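PDB 1D02: type II restriction enzyme MUNI from Mycoplasma, which recognises the double-stranded DNA sequence 5'-CAATTG-3' and cleaves it after the first C, acting as a homodimeric type II restriction endonuclease. Local coordinates for residues 81-85 / 96-100; 119-123 / 165-169; 146-152 / 175-180. The protein carries 1 engineered substitution. All blocks are in the same frame, centred on the assembly; numbering follows the deposited sequence.

From the N terminus, contact 1 closes first: residues 81-85 pair with 96-100, ten residues lying between them in a beta hairpin, before the other two contacts begin. Contact 2 opens at 119-123, and contact 3 opens at 146-152 before contact 2 closes at 165-169; contact 3 then closes at 175-180, so these two cross. The crossing arises because 119-123, ahead of the beta-alpha-beta unit, packs on the unit's helix 160-170, whose Ile166 packs on Phe152, Tyr177 and Met179. Contacts 1 and 3 share one sheet, strand 93-101 lying beside strand 148-153, with Glu98 O 2.9 Å from Val151 N. Lys100 packs on Arg121 and Ser122, bringing hairpin and DNA-reading segment together at the bound DNA.

Contact 1: residues 81-85 / 96-100; sequences SPAFA and FGEIK. Engineered in segment 81-85: Ala83 (natural residue Asp). With nucleotides of chain A.
The natural sequence places a PD-(D/E)XK signature on this antiparallel hairpin: Pro82 and Ala83 (engineered; the natural Asp is lost) precede strand 84-88, Glu98 and Lys100 lie on strand 93-101. Ser81 N donates to OP1 of DC3 of chain A at 2.8 Å, and a water joins Ser81 O (3.0 Å) to Glu98 OE1 (2.8 Å). Pro82 CG packs on Phe96 CD2 at 4.1 Å. Ala83 (phi/psi -63/-36°) and extended Phe84 both face Gly97 in a classic beta bulge: their N atoms reach Gly97 O in weak hydrogen bonds of 3.1 and 3.3 Å, Ala83 N also binds Glu98 OE1 weakly (3.4 Å), and Gly97 N donates to Phe84 O at 2.7 Å, making Phe84-Gly97 the hydrogen-bonded pair (CA-CA 5.0 Å). The Phe84 ring (chi1 p) lies over Gly97 CA, 3.7 Å from its centroid, a CH-pi contact; a CB on residue 97 would run into Phe84 CZ. Ala85-Phe96 is a non-hydrogen-bonded pair (CA-CA 4.3 Å). Lys100 NZ donates to OP2 of DA4 of chain A at 3.1 Å.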
loop_
_atom_site.group_PDB
_atom_site.type_symbol
_atom_site.label_atom_id
_atom_site.label_comp_id
_atom_site.label_asym_id
_atom_site.label_seq_id
_atom_site.Cartn_x
_atom_site.Cartn_y
_atom_site.Cartn_z
ATOM N N SER D 81 -7.463 5.519 11.422
ATOM C CA SER D 81 -7.528 6.892 11.880
ATOM C C SER D 81 -6.689 7.732 10.920
ATOM O O SER D 81 -5.454 7.829 11.069
ATOM C CB SER D 81 -6.982 6.943 13.313
ATOM O OG SER D 81 -6.849 8.282 13.770
ATOM N N PRO D 82 -7.331 8.299 9.885
ATOM C CA PRO D 82 -6.612 9.129 8.914
ATOM C C PRO D 82 -5.954 10.317 9.604
ATOM O O PRO D 82 -6.426 10.770 10.643
ATOM C CB PRO D 82 -7.707 9.593 7.964
ATOM C CG PRO D 82 -8.680 8.482 7.988
ATOM C CD PRO D 82 -8.745 8.142 9.486
ATOM N N ALA D 83 -4.872 10.821 9.019
ATOM C CA ALA D 83 -4.171 11.987 9.563
ATOM C C ALA D 83 -5.102 13.208 9.546
ATOM O O ALA D 83 -5.064 14.046 10.451
ATOM C CB ALA D 83 -2.933 12.285 8.736
ATOM N N PHE D 84 -5.935 13.304 8.514
ATOM C CA PHE D 84 -6.864 14.438 8.417
ATOM C C PHE D 84 -7.999 14.133 7.449
ATOM O O PHE D 84 -8.007 13.091 6.798
ATOM C CB PHE D 84 -6.097 15.710 7.963
ATOM C CG PHE D 84 -5.604 15.681 6.522
ATOM C CD1 PHE D 84 -6.375 16.218 5.481
ATOM C CD2 PHE D 84 -4.360 15.134 6.198
ATOM C CE1 PHE D 84 -5.906 16.208 4.172
ATOM C CE2 PHE D 84 -3.890 15.118 4.886
ATOM C CZ PHE D 84 -4.666 15.660 3.874
ATOM N N ALA D 85 -8.995 15.008 7.419
ATOM C CA ALA D 85 -10.073 14.883 6.438
ATOM C C ALA D 85 -10.527 16.291 6.162
ATOM O O ALA D 85 -10.441 17.160 7.036
ATOM C CB ALA D 85 -11.268 14.065 6.973
ATOM N N PHE D 96 -10.487 12.089 2.615
ATOM C CA PHE D 96 -9.664 11.623 3.730
ATOM C C PHE D 96 -8.199 11.743 3.362
ATOM O O PHE D 96 -7.831 11.557 2.203
ATOM C CB PHE D 96 -10.053 10.178 4.075
ATOM C CG PHE D 96 -11.419 10.071 4.674
ATOM C CD1 PHE D 96 -12.514 9.678 3.901
ATOM C CD2 PHE D 96 -11.627 10.438 5.996
ATOM C CE1 PHE D 96 -13.806 9.664 4.460
ATOM C CE2 PHE D 96 -12.896 10.421 6.557
ATOM C CZ PHE D 96 -13.989 10.034 5.787
ATOM N N GLY D 97 -7.358 12.084 4.336
ATOM C CA GLY D 97 -5.965 12.267 3.995
ATOM C C GLY D 97 -4.930 11.633 4.885
ATOM O O GLY D 97 -5.227 11.210 6.000
ATOM N N GLU D 98 -3.703 11.571 4.377
ATOM C CA GLU D 98 -2.586 11.019 5.135
ATOM C C GLU D 98 -1.418 11.981 4.986
ATOM O O GLU D 98 -1.366 12.781 4.046
ATOM C CB GLU D 98 -2.163 9.642 4.598
ATOM C CG GLU D 98 -3.194 8.531 4.727
ATOM C CD GLU D 98 -3.738 8.358 6.145
ATOM O OE1 GLU D 98 -3.044 8.726 7.129
ATOM O OE2 GLU D 98 -4.878 7.853 6.287
ATOM N N ILE D 99 -0.464 11.884 5.908
ATOM C CA ILE D 99 0.714 12.728 5.876
ATOM C C ILE D 99 1.878 11.770 6.094
ATOM O O ILE D 99 1.956 11.115 7.143
ATOM C CB ILE D 99 0.683 13.784 7.006
ATOM C CG1 ILE D 99 -0.491 14.768 6.776
ATOM C CG2 ILE D 99 2.002 14.554 7.032
ATOM C CD1 ILE D 99 -0.606 15.829 7.829
ATOM N N LYS D 100 2.772 11.683 5.117
ATOM C CA LYS D 100 3.911 10.780 5.232
ATOM C C LYS D 100 5.188 11.602 5.235
ATOM O O LYS D 100 5.546 12.207 4.231
ATOM C CB LYS D 100 3.890 9.778 4.067
ATOM C CG LYS D 100 2.850 8.670 4.273
ATOM C CD LYS D 100 3.269 7.783 5.458
ATOM C CE LYS D 100 2.124 6.947 6.032
ATOM N NZ LYS D 100 1.097 7.790 6.705
ATOM P P DC A 3 -4.272 3.556 11.981
ATOM O OP1 DC A 3 -4.964 4.333 10.929
ATOM O OP2 DC A 3 -3.873 2.162 11.708
ATOM O "O5'" DC A 3 -2.981 4.397 12.385
ATOM C "C5'" DC A 3 -3.128 5.750 12.789
ATOM C "C4'" DC A 3 -1.782 6.419 12.889
ATOM O "O4'" DC A 3 -1.051 5.881 14.022
ATOM C "C3'" DC A 3 -0.852 6.298 11.680
ATOM O "O3'" DC A 3 -0.193 7.562 11.580
ATOM C "C2'" DC A 3 0.106 5.192 12.101
ATOM C "C1'" DC A 3 0.228 5.420 13.609
ATOM N N1 DC A 3 0.539 4.198 14.383
ATOM C C2 DC A 3 1.631 4.216 15.278
ATOM O O2 DC A 3 2.281 5.258 15.411
ATOM N N3 DC A 3 1.943 3.095 15.970
ATOM C C4 DC A 3 1.227 1.983 15.803
ATOM N N4 DC A 3 1.613 0.876 16.490
ATOM C C5 DC A 3 0.098 1.933 14.922
ATOM C C6 DC A 3 -0.206 3.059 14.234
ATOM P P DA A 4 0.977 7.823 10.504
ATOM O OP1 DA A 4 0.735 9.189 9.977
ATOM O OP2 DA A 4 1.166 6.687 9.563
ATOM O "O5'" DA A 4 2.257 7.902 11.448
ATOM C "C5'" DA A 4 2.307 8.818 12.533
ATOM C "C4'" DA A 4 3.704 8.850 13.111
ATOM O "O4'" DA A 4 4.016 7.598 13.763
ATOM C "C3'" DA A 4 4.812 9.077 12.094
ATOM O "O3'" DA A 4 5.804 9.912 12.703
ATOM C "C2'" DA A 4 5.327 7.670 11.807
ATOM C "C1'" DA A 4 5.132 6.964 13.143
ATOM N N9 DA A 4 4.825 5.530 13.085
ATOM C C8 DA A 4 3.795 4.917 12.411
ATOM N N7 DA A 4 3.700 3.630 12.648
ATOM C C5 DA A 4 4.749 3.370 13.517
ATOM C C6 DA A 4 5.159 2.194 14.180
ATOM N N6 DA A 4 4.538 1.020 14.057
ATOM N N1 DA A 4 6.231 2.277 15.004
ATOM C C2 DA A 4 6.842 3.461 15.139
ATOM N N3 DA A 4 6.549 4.633 14.577
ATOM C C4 DA A 4 5.472 4.521 13.772
HETATM O O HOH W 1 -3.219 7.001 9.304
#

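Contact 2: residues 119-123 / 165-169; sequences HERSC and EITFW. With nucleotides of chain A.
The strongest polar link between residues 119-123, a 3-10 segment, and the alpha-helical residues 165-169 is a hydrogen bond from His119 NE2 to Glu165 OE1 (2.8 Å); Glu165 OE1 also meets Arg162 in a salt bridge. A water donates to both Glu120 OE2 (2.7 Å) and the like-charged Glu165 OE2 (2.8 Å), and Lys124 of the second subunit forms a salt bridge with Glu120. The backbones stay apart, with CA-CA 9.0 Å for Cys123-Trp169. The pair joins a DNA-reading segment to helix 160-170 of the beta-alpha-beta unit, at the dimer interface, where Arg121 NE forms a salt bridge with Glu120 of the second subunit. Trp169 (chi1 m) has Cys123 SG over its six-membered ring, 3.9 Å from the centroid; the His119 ring is near parallel to it (18°) but slid away, centroids 5.3 Å apart. Arg121 points its CB away from the helix, and its NH1 donates to N7 of DA5 and OP2 of DA4 of chain A, both at 3.0 Å.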
loop_
_atom_site.group_PDB
_atom_site.type_symbol
_atom_site.label_atom_id
_atom_site.label_comp_id
_atom_site.label_asym_id
_atom_site.label_seq_id
_atom_site.Cartn_x
_atom_site.Cartn_y
_atom_site.Cartn_z
ATOM N N HIS D 119 7.249 4.719 3.956
ATOM C CA HIS D 119 6.199 5.470 3.242
ATOM C C HIS D 119 5.294 4.550 2.438
ATOM O O HIS D 119 4.176 4.929 2.051
ATOM C CB HIS D 119 6.787 6.529 2.291
ATOM C CG HIS D 119 7.663 5.961 1.214
ATOM N ND1 HIS D 119 8.830 5.283 1.489
ATOM C CD2 HIS D 119 7.564 6.017 -0.138
ATOM C CE1 HIS D 119 9.413 4.942 0.348
ATOM N NE2 HIS D 119 8.666 5.378 -0.653
ATOM N N GLU D 120 5.784 3.354 2.159
ATOM C CA GLU D 120 4.974 2.379 1.421
ATOM C C GLU D 120 3.670 2.043 2.154
ATOM O O GLU D 120 2.699 1.604 1.535
ATOM C CB GLU D 120 5.760 1.082 1.210
ATOM C CG GLU D 120 6.949 1.246 0.255
ATOM C CD GLU D 120 7.878 0.015 0.257
ATOM O OE1 GLU D 120 7.666 -0.910 1.084
ATOM O OE2 GLU D 120 8.820 -0.006 -0.559
ATOM N N ARG D 121 3.660 2.213 3.476
ATOM C CA ARG D 121 2.467 1.910 4.277
ATOM C C ARG D 121 1.235 2.691 3.790
ATOM O O ARG D 121 0.099 2.227 3.933
ATOM C CB ARG D 121 2.705 2.260 5.762
ATOM C CG ARG D 121 3.834 1.440 6.469
ATOM C CD ARG D 121 4.047 1.949 7.897
ATOM N NE ARG D 121 2.742 2.275 8.368
ATOM C CZ ARG D 121 2.343 3.443 8.865
ATOM N NH1 ARG D 121 3.152 4.469 9.065
ATOM N NH2 ARG D 121 1.045 3.648 8.957
ATOM N N SER D 122 1.476 3.878 3.236
ATOM C CA SER D 122 0.391 4.723 2.759
ATOM C C SER D 122 -0.368 4.043 1.651
ATOM O O SER D 122 -1.539 4.358 1.417
ATOM C CB SER D 122 0.915 6.085 2.274
ATOM O OG SER D 122 1.815 5.951 1.196
ATOM N N CYS D 123 0.269 3.078 0.995
ATOM C CA CYS D 123 -0.394 2.394 -0.118
ATOM C C CYS D 123 -1.558 1.504 0.311
ATOM O O CYS D 123 -2.250 0.954 -0.546
ATOM C CB CYS D 123 0.608 1.583 -0.950
ATOM S SG CYS D 123 1.808 2.624 -1.823
ATOM N N GLU D 165 9.638 7.196 -7.913
ATOM C CA GLU D 165 8.950 5.988 -7.446
ATOM C C GLU D 165 7.464 6.277 -7.184
ATOM O O GLU D 165 6.568 5.584 -7.695
ATOM C CB GLU D 165 9.602 5.503 -6.139
ATOM C CG GLU D 165 8.784 4.464 -5.353
ATOM C CD GLU D 165 9.357 4.257 -3.955
ATOM O OE1 GLU D 165 9.613 5.272 -3.256
ATOM O OE2 GLU D 165 9.543 3.086 -3.564
ATOM N N ILE D 166 7.202 7.309 -6.392
ATOM C CA ILE D 166 5.821 7.642 -6.051
ATOM C C ILE D 166 5.061 8.081 -7.309
ATOM O O ILE D 166 3.890 7.732 -7.479
ATOM C CB ILE D 166 5.777 8.730 -4.934
ATOM C CG1 ILE D 166 6.276 8.125 -3.606
ATOM C CG2 ILE D 166 4.348 9.237 -4.732
ATOM C CD1 ILE D 166 6.894 9.154 -2.653
ATOM N N THR D 167 5.725 8.826 -8.193
ATOM C CA THR D 167 5.075 9.271 -9.438
ATOM C C THR D 167 4.620 8.032 -10.195
ATOM O O THR D 167 3.492 7.971 -10.713
ATOM C CB THR D 167 6.050 10.046 -10.329
ATOM O OG1 THR D 167 6.416 11.272 -9.685
ATOM C CG2 THR D 167 5.399 10.353 -11.682
ATOM N N PHE D 168 5.501 7.034 -10.238
ATOM C CA PHE D 168 5.223 5.784 -10.934
ATOM C C PHE D 168 4.058 5.057 -10.282
ATOM O O PHE D 168 3.143 4.595 -10.962
ATOM C CB PHE D 168 6.463 4.887 -10.910
ATOM C CG PHE D 168 6.314 3.624 -11.709
ATOM C CD1 PHE D 168 6.719 3.583 -13.040
ATOM C CD2 PHE D 168 5.804 2.470 -11.119
ATOM C CE1 PHE D 168 6.629 2.405 -13.782
ATOM C CE2 PHE D 168 5.705 1.278 -11.857
ATOM C CZ PHE D 168 6.119 1.248 -13.188
ATOM N N TRP D 169 4.082 4.947 -8.954
ATOM C CA TRP D 169 3.005 4.248 -8.264
ATOM C C TRP D 169 1.625 4.796 -8.609
ATOM O O TRP D 169 0.699 4.038 -8.883
ATOM C CB TRP D 169 3.131 4.404 -6.742
ATOM C CG TRP D 169 4.230 3.680 -6.035
ATOM C CD1 TRP D 169 5.108 2.748 -6.540
ATOM C CD2 TRP D 169 4.571 3.856 -4.656
ATOM N NE1 TRP D 169 5.983 2.340 -5.544
ATOM C CE2 TRP D 169 5.674 3.005 -4.383
ATOM C CE3 TRP D 169 4.049 4.657 -3.621
ATOM C CZ2 TRP D 169 6.267 2.936 -3.118
ATOM C CZ3 TRP D 169 4.638 4.592 -2.353
ATOM C CH2 TRP D 169 5.742 3.730 -2.122
ATOM P P DA A 5 6.791 10.795 11.789
ATOM O OP1 DA A 5 7.524 11.632 12.766
ATOM O OP2 DA A 5 6.043 11.434 10.696
ATOM O "O5'" DA A 5 7.736 9.720 11.065
ATOM C "C5'" DA A 5 9.005 9.403 11.570
ATOM C "C4'" DA A 5 9.588 8.207 10.850
ATOM O "O4'" DA A 5 8.808 7.026 11.133
ATOM C "C3'" DA A 5 9.790 8.236 9.325
ATOM O "O3'" DA A 5 11.141 7.865 9.043
ATOM C "C2'" DA A 5 8.936 7.067 8.838
ATOM C "C1'" DA A 5 8.994 6.149 10.051
ATOM N N9 DA A 5 7.988 5.093 10.146
ATOM C C8 DA A 5 6.687 5.118 9.706
ATOM N N7 DA A 5 6.032 4.012 9.941
ATOM C C5 DA A 5 6.955 3.196 10.568
ATOM C C6 DA A 5 6.876 1.872 11.068
ATOM N N6 DA A 5 5.772 1.118 11.008
ATOM N N1 DA A 5 7.987 1.343 11.629
ATOM C C2 DA A 5 9.091 2.097 11.677
ATOM N N3 DA A 5 9.285 3.347 11.245
ATOM C C4 DA A 5 8.167 3.845 10.701
ATOM P P DA A 4 0.977 7.823 10.504
ATOM O OP1 DA A 4 0.735 9.189 9.977
ATOM O OP2 DA A 4 1.166 6.687 9.563
ATOM O "O5'" DA A 4 2.257 7.902 11.448
ATOM C "C5'" DA A 4 2.307 8.818 12.533
ATOM C "C4'" DA A 4 3.704 8.850 13.111
ATOM O "O4'" DA A 4 4.016 7.598 13.763
ATOM C "C3'" DA A 4 4.812 9.077 12.094
ATOM O "O3'" DA A 4 5.804 9.912 12.703
ATOM C "C2'" DA A 4 5.327 7.670 11.807
ATOM C "C1'" DA A 4 5.132 6.964 13.143
ATOM N N9 DA A 4 4.825 5.530 13.085
ATOM C C8 DA A 4 3.795 4.917 12.411
ATOM N N7 DA A 4 3.700 3.630 12.648
ATOM C C5 DA A 4 4.749 3.370 13.517
ATOM C C6 DA A 4 5.159 2.194 14.180
ATOM N N6 DA A 4 4.538 1.020 14.057
ATOM N N1 DA A 4 6.231 2.277 15.004
ATOM C C2 DA A 4 6.842 3.461 15.139
ATOM N N3 DA A 4 6.549 4.633 14.577
ATOM C C4 DA A 4 5.472 4.521 13.772
HETATM O O HOH W 2 10.413 2.137 -1.130
#

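Contact 3: residues 146-152 / 175-180; sequences LPFWVVF and DNYFMW
Strands 148-152 and 177-180 run parallel, their axes 4.7 Å apart at closest approach and inclined by 19°, in the register Val150-Tyr177, Val151-Phe178 and Phe152-Met179 (CA-CA 4.6 to 5.0 Å). Four backbone hydrogen bonds form the ladder: Val150 N to Asn176 O (3.1 Å), Phe178 N to Val150 O (2.9 Å), Phe152 N to Phe178 O (2.9 Å) and Trp180 N to Phe152 O (2.9 Å). The other edge of strand 148-153 is satisfied by strand 93-101, where Trp149 bonds to the backbones of Phe96 and Glu98, and Val151 to those of Glu98 and Lys100. Ahead of the ladder the Asn176 carboxamide (chi1 m) takes over: OD1 accepts from Leu146 N at 2.9 Å, and ND2 donates to Phe148 O at 2.8 Å and weakly to Leu146 O at 2.9 Å. Tyr177 OH is served outside the pair by Gln174 and Thr167, Trp180 NE1 by Ser185 O.

On one face, Phe152 CE1 packs against Tyr177 CB at 3.8 Å and Phe152 CB against Met179 SD at 3.9 Å, under helix 160-170; on the other, Trp149 CZ2 lies 3.8 Å from Phe178 CB, covered by helix 186-197. Two parallel neighbours linked through helix 160-170 make a beta-alpha-beta crossover, here completing the mixed sheet of the PD-(D/E)XK nuclease core.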
loop_
_atom_site.group_PDB
_atom_site.type_symbol
_atom_site.label_atom_id
_atom_site.label_comp_id
_atom_site.label_asym_id
_atom_site.label_seq_id
_atom_site.Cartn_x
_atom_site.Cartn_y
_atom_site.Cartn_z
ATOM N N LEU D 146 -9.087 9.254 -6.909
ATOM C CA LEU D 146 -9.172 8.324 -5.781
ATOM C C LEU D 146 -9.751 9.135 -4.620
ATOM O O LEU D 146 -9.608 10.357 -4.580
ATOM C CB LEU D 146 -7.792 7.769 -5.431
ATOM C CG LEU D 146 -7.147 7.050 -6.629
ATOM C CD1 LEU D 146 -5.826 6.402 -6.192
ATOM C CD2 LEU D 146 -8.098 5.983 -7.188
ATOM N N PRO D 147 -10.377 8.468 -3.642
ATOM C CA PRO D 147 -11.001 9.128 -2.487
ATOM C C PRO D 147 -10.096 9.595 -1.360
ATOM O O PRO D 147 -10.588 9.969 -0.300
ATOM C CB PRO D 147 -12.000 8.081 -2.010
ATOM C CG PRO D 147 -11.243 6.782 -2.279
ATOM C CD PRO D 147 -10.646 7.016 -3.645
ATOM N N PHE D 148 -8.785 9.555 -1.578
ATOM C CA PHE D 148 -7.849 9.967 -0.535
ATOM C C PHE D 148 -6.782 10.872 -1.111
ATOM O O PHE D 148 -6.617 10.965 -2.333
ATOM C CB PHE D 148 -7.188 8.730 0.095
ATOM C CG PHE D 148 -6.395 7.902 -0.890
ATOM C CD1 PHE D 148 -5.059 8.208 -1.157
ATOM C CD2 PHE D 148 -6.980 6.822 -1.545
ATOM C CE1 PHE D 148 -4.314 7.444 -2.065
ATOM C CE2 PHE D 148 -6.252 6.052 -2.451
ATOM C CZ PHE D 148 -4.917 6.350 -2.721
ATOM N N TRP D 149 -6.057 11.541 -0.221
ATOM C CA TRP D 149 -4.989 12.441 -0.634
ATOM C C TRP D 149 -3.831 12.242 0.327
ATOM O O TRP D 149 -3.984 12.443 1.531
ATOM C CB TRP D 149 -5.496 13.886 -0.574
ATOM C CG TRP D 149 -4.493 14.918 -1.006
ATOM C CD1 TRP D 149 -3.512 14.773 -1.943
ATOM C CD2 TRP D 149 -4.451 16.283 -0.580
ATOM N NE1 TRP D 149 -2.855 15.976 -2.131
ATOM C CE2 TRP D 149 -3.415 16.917 -1.306
ATOM C CE3 TRP D 149 -5.194 17.039 0.341
ATOM C CZ2 TRP D 149 -3.096 18.276 -1.143
ATOM C CZ3 TRP D 149 -4.878 18.395 0.506
ATOM C CH2 TRP D 149 -3.836 18.993 -0.235
ATOM N N VAL D 150 -2.680 11.845 -0.212
ATOM C CA VAL D 150 -1.499 11.611 0.615
ATOM C C VAL D 150 -0.546 12.796 0.416
ATOM O O VAL D 150 -0.167 13.122 -0.710
ATOM C CB VAL D 150 -0.773 10.294 0.220
ATOM C CG1 VAL D 150 0.500 10.136 1.042
ATOM C CG2 VAL D 150 -1.695 9.062 0.456
ATOM N N VAL D 151 -0.224 13.471 1.516
ATOM C CA VAL D 151 0.716 14.591 1.470
ATOM C C VAL D 151 2.051 14.116 2.033
ATOM O O VAL D 151 2.112 13.637 3.181
ATOM C CB VAL D 151 0.201 15.781 2.294
ATOM C CG1 VAL D 151 1.244 16.901 2.298
ATOM C CG2 VAL D 151 -1.132 16.282 1.692
ATOM N N PHE D 152 3.102 14.207 1.219
ATOM C CA PHE D 152 4.451 13.802 1.634
ATOM C C PHE D 152 5.187 15.051 2.103
ATOM O O PHE D 152 4.963 16.146 1.571
ATOM C CB PHE D 152 5.217 13.158 0.473
ATOM C CG PHE D 152 4.639 11.835 0.013
ATOM C CD1 PHE D 152 3.746 11.781 -1.060
ATOM C CD2 PHE D 152 4.978 10.656 0.657
ATOM C CE1 PHE D 152 3.191 10.563 -1.488
ATOM C CE2 PHE D 152 4.431 9.429 0.244
ATOM C CZ PHE D 152 3.535 9.378 -0.830
ATOM N N ASP D 175 -2.944 13.488 -9.134
ATOM C CA ASP D 175 -3.433 14.508 -8.226
ATOM C C ASP D 175 -3.784 13.994 -6.834
ATOM O O ASP D 175 -4.126 14.789 -5.954
ATOM C CB ASP D 175 -4.656 15.225 -8.820
ATOM C CG ASP D 175 -4.335 15.960 -10.121
ATOM O OD1 ASP D 175 -3.146 16.229 -10.403
ATOM O OD2 ASP D 175 -5.290 16.285 -10.863
ATOM N N ASN D 176 -3.715 12.673 -6.638
ATOM C CA ASN D 176 -4.026 12.090 -5.343
ATOM C C ASN D 176 -2.873 12.096 -4.330
ATOM O O ASN D 176 -2.993 11.544 -3.243
ATOM C CB ASN D 176 -4.634 10.700 -5.532
ATOM C CG ASN D 176 -6.088 10.794 -5.983
ATOM O OD1 ASN D 176 -6.422 10.454 -7.117
ATOM N ND2 ASN D 176 -6.940 11.311 -5.106
ATOM N N TYR D 177 -1.750 12.715 -4.698
ATOM C CA TYR D 177 -0.685 12.916 -3.715
ATOM C C TYR D 177 -0.125 14.310 -3.950
ATOM O O TYR D 177 -0.347 14.898 -5.018
ATOM C CB TYR D 177 0.443 11.881 -3.837
ATOM C CG TYR D 177 1.330 12.069 -5.041
ATOM C CD1 TYR D 177 2.470 12.872 -4.975
ATOM C CD2 TYR D 177 1.020 11.451 -6.240
ATOM C CE1 TYR D 177 3.282 13.050 -6.087
ATOM C CE2 TYR D 177 1.818 11.608 -7.357
ATOM C CZ TYR D 177 2.949 12.407 -7.276
ATOM O OH TYR D 177 3.729 12.538 -8.395
ATOM N N PHE D 178 0.552 14.862 -2.949
ATOM C CA PHE D 178 1.195 16.171 -3.117
ATOM C C PHE D 178 2.495 16.149 -2.334
ATOM O O PHE D 178 2.527 15.661 -1.197
ATOM C CB PHE D 178 0.311 17.313 -2.598
ATOM C CG PHE D 178 0.993 18.654 -2.618
ATOM C CD1 PHE D 178 1.181 19.352 -3.821
ATOM C CD2 PHE D 178 1.450 19.227 -1.434
ATOM C CE1 PHE D 178 1.814 20.609 -3.831
ATOM C CE2 PHE D 178 2.083 20.477 -1.438
ATOM C CZ PHE D 178 2.261 21.165 -2.630
ATOM N N MET D 179 3.555 16.667 -2.948
ATOM C CA MET D 179 4.884 16.733 -2.328
ATOM C C MET D 179 5.032 18.134 -1.739
ATOM O O MET D 179 5.227 19.095 -2.489
ATOM C CB MET D 179 5.980 16.531 -3.389
ATOM C CG MET D 179 5.908 15.215 -4.113
ATOM S SD MET D 179 6.622 13.920 -3.105
ATOM C CE MET D 179 6.464 12.499 -4.174
ATOM N N TRP D 180 4.937 18.259 -0.414
ATOM C CA TRP D 180 5.054 19.568 0.222
ATOM C C TRP D 180 6.513 19.670 0.649
ATOM O O TRP D 180 6.907 19.151 1.690
ATOM C CB TRP D 180 4.109 19.664 1.423
ATOM C CG TRP D 180 3.872 21.090 1.885
ATOM C CD1 TRP D 180 4.168 22.239 1.196
ATOM C CD2 TRP D 180 3.307 21.504 3.135
ATOM N NE1 TRP D 180 3.824 23.342 1.948
ATOM C CE2 TRP D 180 3.297 22.918 3.142
ATOM C CE3 TRP D 180 2.811 20.817 4.249
ATOM C CZ2 TRP D 180 2.817 23.655 4.218
ATOM C CZ3 TRP D 180 2.322 21.559 5.335
ATOM C CH2 TRP D 180 2.331 22.959 5.308
#